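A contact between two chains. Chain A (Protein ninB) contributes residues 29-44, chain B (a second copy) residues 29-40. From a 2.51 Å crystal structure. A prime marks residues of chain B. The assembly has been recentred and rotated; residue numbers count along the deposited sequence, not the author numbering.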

# COMPACT_ATOMS: atom_id res chain seq x y z
N THR A 29 -7.63 16.43 -22.80
CA THR A 29 -8.86 15.67 -22.59
C THR A 29 -8.68 14.39 -21.76
O THR A 29 -9.09 14.34 -20.60
CB THR A 29 -9.53 15.31 -23.96
OG1 THR A 29 -8.70 14.40 -24.69
CG2 THR A 29 -9.74 16.59 -24.80
N LYS A 30 -8.07 13.37 -22.35
CA LYS A 30 -7.84 12.12 -21.64
C LYS A 30 -6.35 11.96 -21.36
O LYS A 30 -5.67 11.18 -22.03
CB LYS A 30 -8.35 10.94 -22.47
N PRO A 31 -5.82 12.69 -20.35
CA PRO A 31 -4.40 12.61 -20.00
C PRO A 31 -4.03 11.30 -19.31
O PRO A 31 -4.88 10.65 -18.70
CB PRO A 31 -4.21 13.82 -19.08
CG PRO A 31 -5.51 13.90 -18.38
CD PRO A 31 -6.51 13.68 -19.50
N ILE A 32 -2.76 10.92 -19.44
CA ILE A 32 -2.26 9.70 -18.82
C ILE A 32 -1.35 10.05 -17.64
O ILE A 32 -0.70 11.11 -17.63
CB ILE A 32 -1.52 8.76 -19.82
CG1 ILE A 32 -0.16 9.33 -20.20
CG2 ILE A 32 -2.36 8.56 -21.07
CD1 ILE A 32 0.67 8.36 -21.00
N VAL A 33 -1.32 9.16 -16.66
CA VAL A 33 -0.56 9.37 -15.44
C VAL A 33 0.79 8.66 -15.34
O VAL A 33 0.88 7.44 -15.50
CB VAL A 33 -1.42 8.96 -14.21
CG1 VAL A 33 -0.57 8.87 -12.96
CG2 VAL A 33 -2.53 9.98 -14.00
N VAL A 34 1.82 9.44 -15.06
CA VAL A 34 3.17 8.92 -14.86
C VAL A 34 3.44 9.12 -13.38
O VAL A 34 3.80 10.20 -12.94
CB VAL A 34 4.23 9.71 -15.64
CG1 VAL A 34 5.61 9.25 -15.23
CG2 VAL A 34 4.04 9.51 -17.13
N THR A 35 3.26 8.06 -12.61
CA THR A 35 3.46 8.16 -11.18
C THR A 35 4.74 7.49 -10.72
O THR A 35 4.97 6.30 -10.96
CB THR A 35 2.24 7.56 -10.45
OG1 THR A 35 2.62 7.09 -9.15
CG2 THR A 35 1.62 6.42 -11.27
N ILE A 36 5.59 8.28 -10.07
CA ILE A 36 6.86 7.80 -9.52
C ILE A 36 6.59 7.43 -8.06
O ILE A 36 5.63 7.92 -7.46
CB ILE A 36 7.94 8.89 -9.58
CG1 ILE A 36 8.08 9.43 -11.01
CG2 ILE A 36 9.26 8.34 -9.05
CD1 ILE A 36 8.98 10.65 -11.16
N GLN A 37 7.41 6.58 -7.46
CA GLN A 37 7.15 6.22 -6.08
C GLN A 37 8.31 5.59 -5.32
O GLN A 37 8.97 4.67 -5.80
CB GLN A 37 5.94 5.29 -6.03
CG GLN A 37 5.62 4.80 -4.62
CD GLN A 37 4.34 3.98 -4.55
OE1 GLN A 37 3.22 4.52 -4.63
NE2 GLN A 37 4.48 2.66 -4.39
N GLU A 38 8.56 6.11 -4.12
CA GLU A 38 9.60 5.59 -3.23
C GLU A 38 9.26 4.15 -2.87
O GLU A 38 8.10 3.75 -2.91
CB GLU A 38 9.64 6.41 -1.93
CG GLU A 38 10.46 7.67 -2.01
CD GLU A 38 11.94 7.39 -2.02
OE1 GLU A 38 12.38 6.60 -2.88
OE2 GLU A 38 12.66 7.95 -1.16
N ARG A 39 10.28 3.38 -2.51
CA ARG A 39 10.03 2.01 -2.12
C ARG A 39 11.05 1.53 -1.12
O ARG A 39 12.25 1.78 -1.27
CB ARG A 39 10.02 1.09 -3.34
CG ARG A 39 8.84 1.32 -4.26
CD ARG A 39 8.20 0.01 -4.63
NE ARG A 39 6.89 -0.17 -4.00
CZ ARG A 39 6.17 -1.29 -4.08
NH1 ARG A 39 6.63 -2.33 -4.75
NH2 ARG A 39 4.98 -1.36 -3.49
N ASN A 40 10.57 0.87 -0.08
CA ASN A 40 11.43 0.36 0.97
C ASN A 40 11.69 -1.11 0.71
O ASN A 40 12.83 -1.57 0.80
CB ASN A 40 10.78 0.55 2.34
CG ASN A 40 10.61 2.02 2.70
OD1 ASN A 40 10.33 2.36 3.85
ND2 ASN A 40 10.77 2.90 1.71
N ARG A 41 10.64 -1.85 0.39
CA ARG A 41 10.79 -3.27 0.11
C ARG A 41 10.70 -3.47 -1.41
O ARG A 41 9.73 -3.06 -2.04
CB ARG A 41 9.69 -4.06 0.82
N SER A 42 11.73 -4.09 -1.99
CA SER A 42 11.77 -4.35 -3.43
C SER A 42 10.43 -4.76 -4.00
O SER A 42 9.54 -5.18 -3.27
CB SER A 42 12.77 -5.46 -3.73
OG SER A 42 12.57 -5.96 -5.04
N LEU A 43 10.30 -4.66 -5.31
CA LEU A 43 9.07 -5.02 -6.01
C LEU A 43 8.93 -6.53 -6.08
O LEU A 43 7.82 -7.09 -6.04
CB LEU A 43 9.10 -4.45 -7.43
CG LEU A 43 7.82 -4.45 -8.25
CD1 LEU A 43 6.87 -3.42 -7.67
CD2 LEU A 43 8.13 -4.12 -9.70
N ASP A 44 10.07 -7.21 -6.18
CA ASP A 44 10.10 -8.65 -6.27
C ASP A 44 9.81 -9.26 -4.90
O ASP A 44 9.06 -10.23 -4.79
CB ASP A 44 11.47 -9.11 -6.77
CG ASP A 44 11.40 -10.41 -7.55
OD1 ASP A 44 12.47 -10.93 -7.94
OD2 ASP A 44 10.27 -10.89 -7.78
N THR B 29 18.97 -2.04 -3.99
CA THR B 29 18.37 -2.22 -2.68
C THR B 29 17.06 -1.44 -2.54
O THR B 29 15.98 -2.04 -2.56
CB THR B 29 19.36 -1.78 -1.56
OG1 THR B 29 20.71 -2.00 -2.00
CG2 THR B 29 19.11 -2.60 -0.29
N LYS B 30 17.15 -0.12 -2.38
CA LYS B 30 15.96 0.72 -2.23
C LYS B 30 15.56 1.31 -3.59
O LYS B 30 15.97 2.41 -3.94
CB LYS B 30 16.24 1.85 -1.24
N PRO B 31 14.73 0.58 -4.37
CA PRO B 31 14.30 1.04 -5.70
C PRO B 31 13.24 2.14 -5.75
O PRO B 31 12.54 2.41 -4.76
CB PRO B 31 13.80 -0.25 -6.35
CG PRO B 31 13.08 -0.88 -5.20
CD PRO B 31 14.05 -0.69 -4.02
N ILE B 32 13.14 2.76 -6.91
CA ILE B 32 12.16 3.81 -7.16
C ILE B 32 11.41 3.35 -8.40
O ILE B 32 11.98 3.28 -9.48
CB ILE B 32 12.85 5.16 -7.41
CG1 ILE B 32 13.70 5.53 -6.20
CG2 ILE B 32 11.82 6.23 -7.71
CD1 ILE B 32 14.37 6.88 -6.29
N VAL B 33 10.13 3.01 -8.24
CA VAL B 33 9.31 2.53 -9.35
C VAL B 33 8.53 3.63 -10.07
O VAL B 33 7.88 4.46 -9.45
CB VAL B 33 8.31 1.45 -8.85
CG1 VAL B 33 7.41 1.01 -9.99
CG2 VAL B 33 9.07 0.26 -8.29
N VAL B 34 8.61 3.63 -11.40
CA VAL B 34 7.91 4.62 -12.23
C VAL B 34 6.83 3.86 -12.98
O VAL B 34 7.06 2.73 -13.41
CB VAL B 34 8.85 5.26 -13.27
CG1 VAL B 34 8.07 6.22 -14.15
CG2 VAL B 34 9.97 5.97 -12.57
N THR B 35 5.65 4.45 -13.16
CA THR B 35 4.60 3.74 -13.87
C THR B 35 3.71 4.63 -14.71
O THR B 35 3.07 5.55 -14.21
CB THR B 35 3.69 2.94 -12.90
OG1 THR B 35 2.76 3.84 -12.27
CG2 THR B 35 4.51 2.24 -11.82
N ILE B 36 3.67 4.33 -16.00
CA ILE B 36 2.82 5.07 -16.91
C ILE B 36 1.52 4.27 -16.97
O ILE B 36 1.52 3.04 -16.79
CB ILE B 36 3.47 5.16 -18.32
CG1 ILE B 36 4.89 5.71 -18.21
CG2 ILE B 36 2.66 6.08 -19.22
CD1 ILE B 36 5.58 5.88 -19.55
N GLN B 37 0.41 4.95 -17.19
CA GLN B 37 -0.89 4.29 -17.26
C GLN B 37 -1.95 5.35 -17.49
O GLN B 37 -1.80 6.49 -17.06
CB GLN B 37 -1.17 3.58 -15.95
CG GLN B 37 -1.32 4.52 -14.78
CD GLN B 37 -1.45 3.80 -13.46
OE1 GLN B 37 -2.29 2.91 -13.30
NE2 GLN B 37 -0.61 4.18 -12.50
N GLU B 38 -3.03 4.97 -18.16
CA GLU B 38 -4.10 5.93 -18.41
C GLU B 38 -5.00 6.07 -17.19
O GLU B 38 -5.09 5.18 -16.34
CB GLU B 38 -4.91 5.49 -19.63
CG GLU B 38 -5.84 6.57 -20.15
CD GLU B 38 -6.25 6.32 -21.59
OE1 GLU B 38 -6.79 5.23 -21.86
OE2 GLU B 38 -6.02 7.21 -22.44
N ARG B 39 -5.69 7.20 -17.10
CA ARG B 39 -6.56 7.46 -15.96
C ARG B 39 -7.85 6.67 -15.88
O ARG B 39 -8.46 6.35 -16.90
CB ARG B 39 -6.91 8.95 -15.89
CG ARG B 39 -5.84 9.80 -15.24
CD ARG B 39 -6.48 10.85 -14.34
NE ARG B 39 -7.25 11.83 -15.10
CZ ARG B 39 -7.96 12.80 -14.54
NH1 ARG B 39 -8.01 12.93 -13.22
NH2 ARG B 39 -8.61 13.67 -15.32
N ASN B 40 -8.27 6.36 -14.66
CA ASN B 40 -9.53 5.66 -14.42
C ASN B 40 -10.01 6.01 -13.01
O ASN B 40 -9.19 6.27 -12.13
CB ASN B 40 -9.37 4.15 -14.56
CG ASN B 40 -8.80 3.52 -13.32
OD1 ASN B 40 -7.59 3.54 -13.11
ND2 ASN B 40 -9.68 2.98 -12.48
O HOH W 1 14.04 4.40 -2.52

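The two copies of Protein ninB meet here edge to edge, the strand centred on Thr35 in each chain running antiparallel to its mate. The N-to-C directions differ by 162° and the axes approach to 4.6 Å, the spacing of neighbours within one sheet. The register is centred on Thr35 and Thr35′, whose CA atoms lie 5.3 Å apart. Each donates to the other: Thr35 N to Thr35′ O at 3.0 Å with an N-H...acceptor angle of 158°, and Thr35′ N to Thr35 O at 3.0 Å and 138°.

Val33′ covers the most surface, 84 Å², and Val33 follows with 70 Å²; both are buried, and both combine backbone pairing with side-chain packing. Val33 N donates to Gln37′ O at 2.7 Å and 147°, whereas the return bond from Gln37′ N to Val33 O, at 3.0 Å, is weak because its angle is only 122°. The other end repeats the pattern. Val33′ N reaches Gln37 O at 3.2 Å and 141°, and the bond from Gln37 N to Val33′ O, 2.9 Å long, is again weak at 120°. The carbonyls of both valines also receive CA-H...O contacts, from Ile36′ CA to Val33 O at 3.4 Å and from Ile36 CA to Val33′ O at 3.5 Å.

The valine side chains lie on the sheet face shared with Thr35 and Gln37 of each chain. There Val33 CG2 packs 3.5 Å from Arg39′ CG, and Val33′ CG2 lies 3.8 Å from Arg39 CD, so the aliphatic part of each arginine covers a valine methyl. Leu43 CD1 adds an apolar contact to Val33′ CG2 at 4.3 Å. Pro31′, the next largest contributor at 65 Å², extends this end of the interface: its CG lies 4.1 Å from both Arg39 CB and Ser42 CA. Ser42 itself caps the helix that follows, its OG accepting from Asp44 N at 3.0 Å.

The opposite face is largely aliphatic near its centre. Val34 CG1 meets Val34′ CG1 at 4.0 Å, flanked by Ile32 CD1 against Ile36′ CG2 at 3.5 Å and Ile36 CG2 against Ile32′ CG2 at 3.6 Å. These branched side chains bring methyl groups together across the strand pair through van der Waals contact. Toward one end, the polar group of Glu38 also engages a water, which donates to Glu38 OE1 at 2.8 Å.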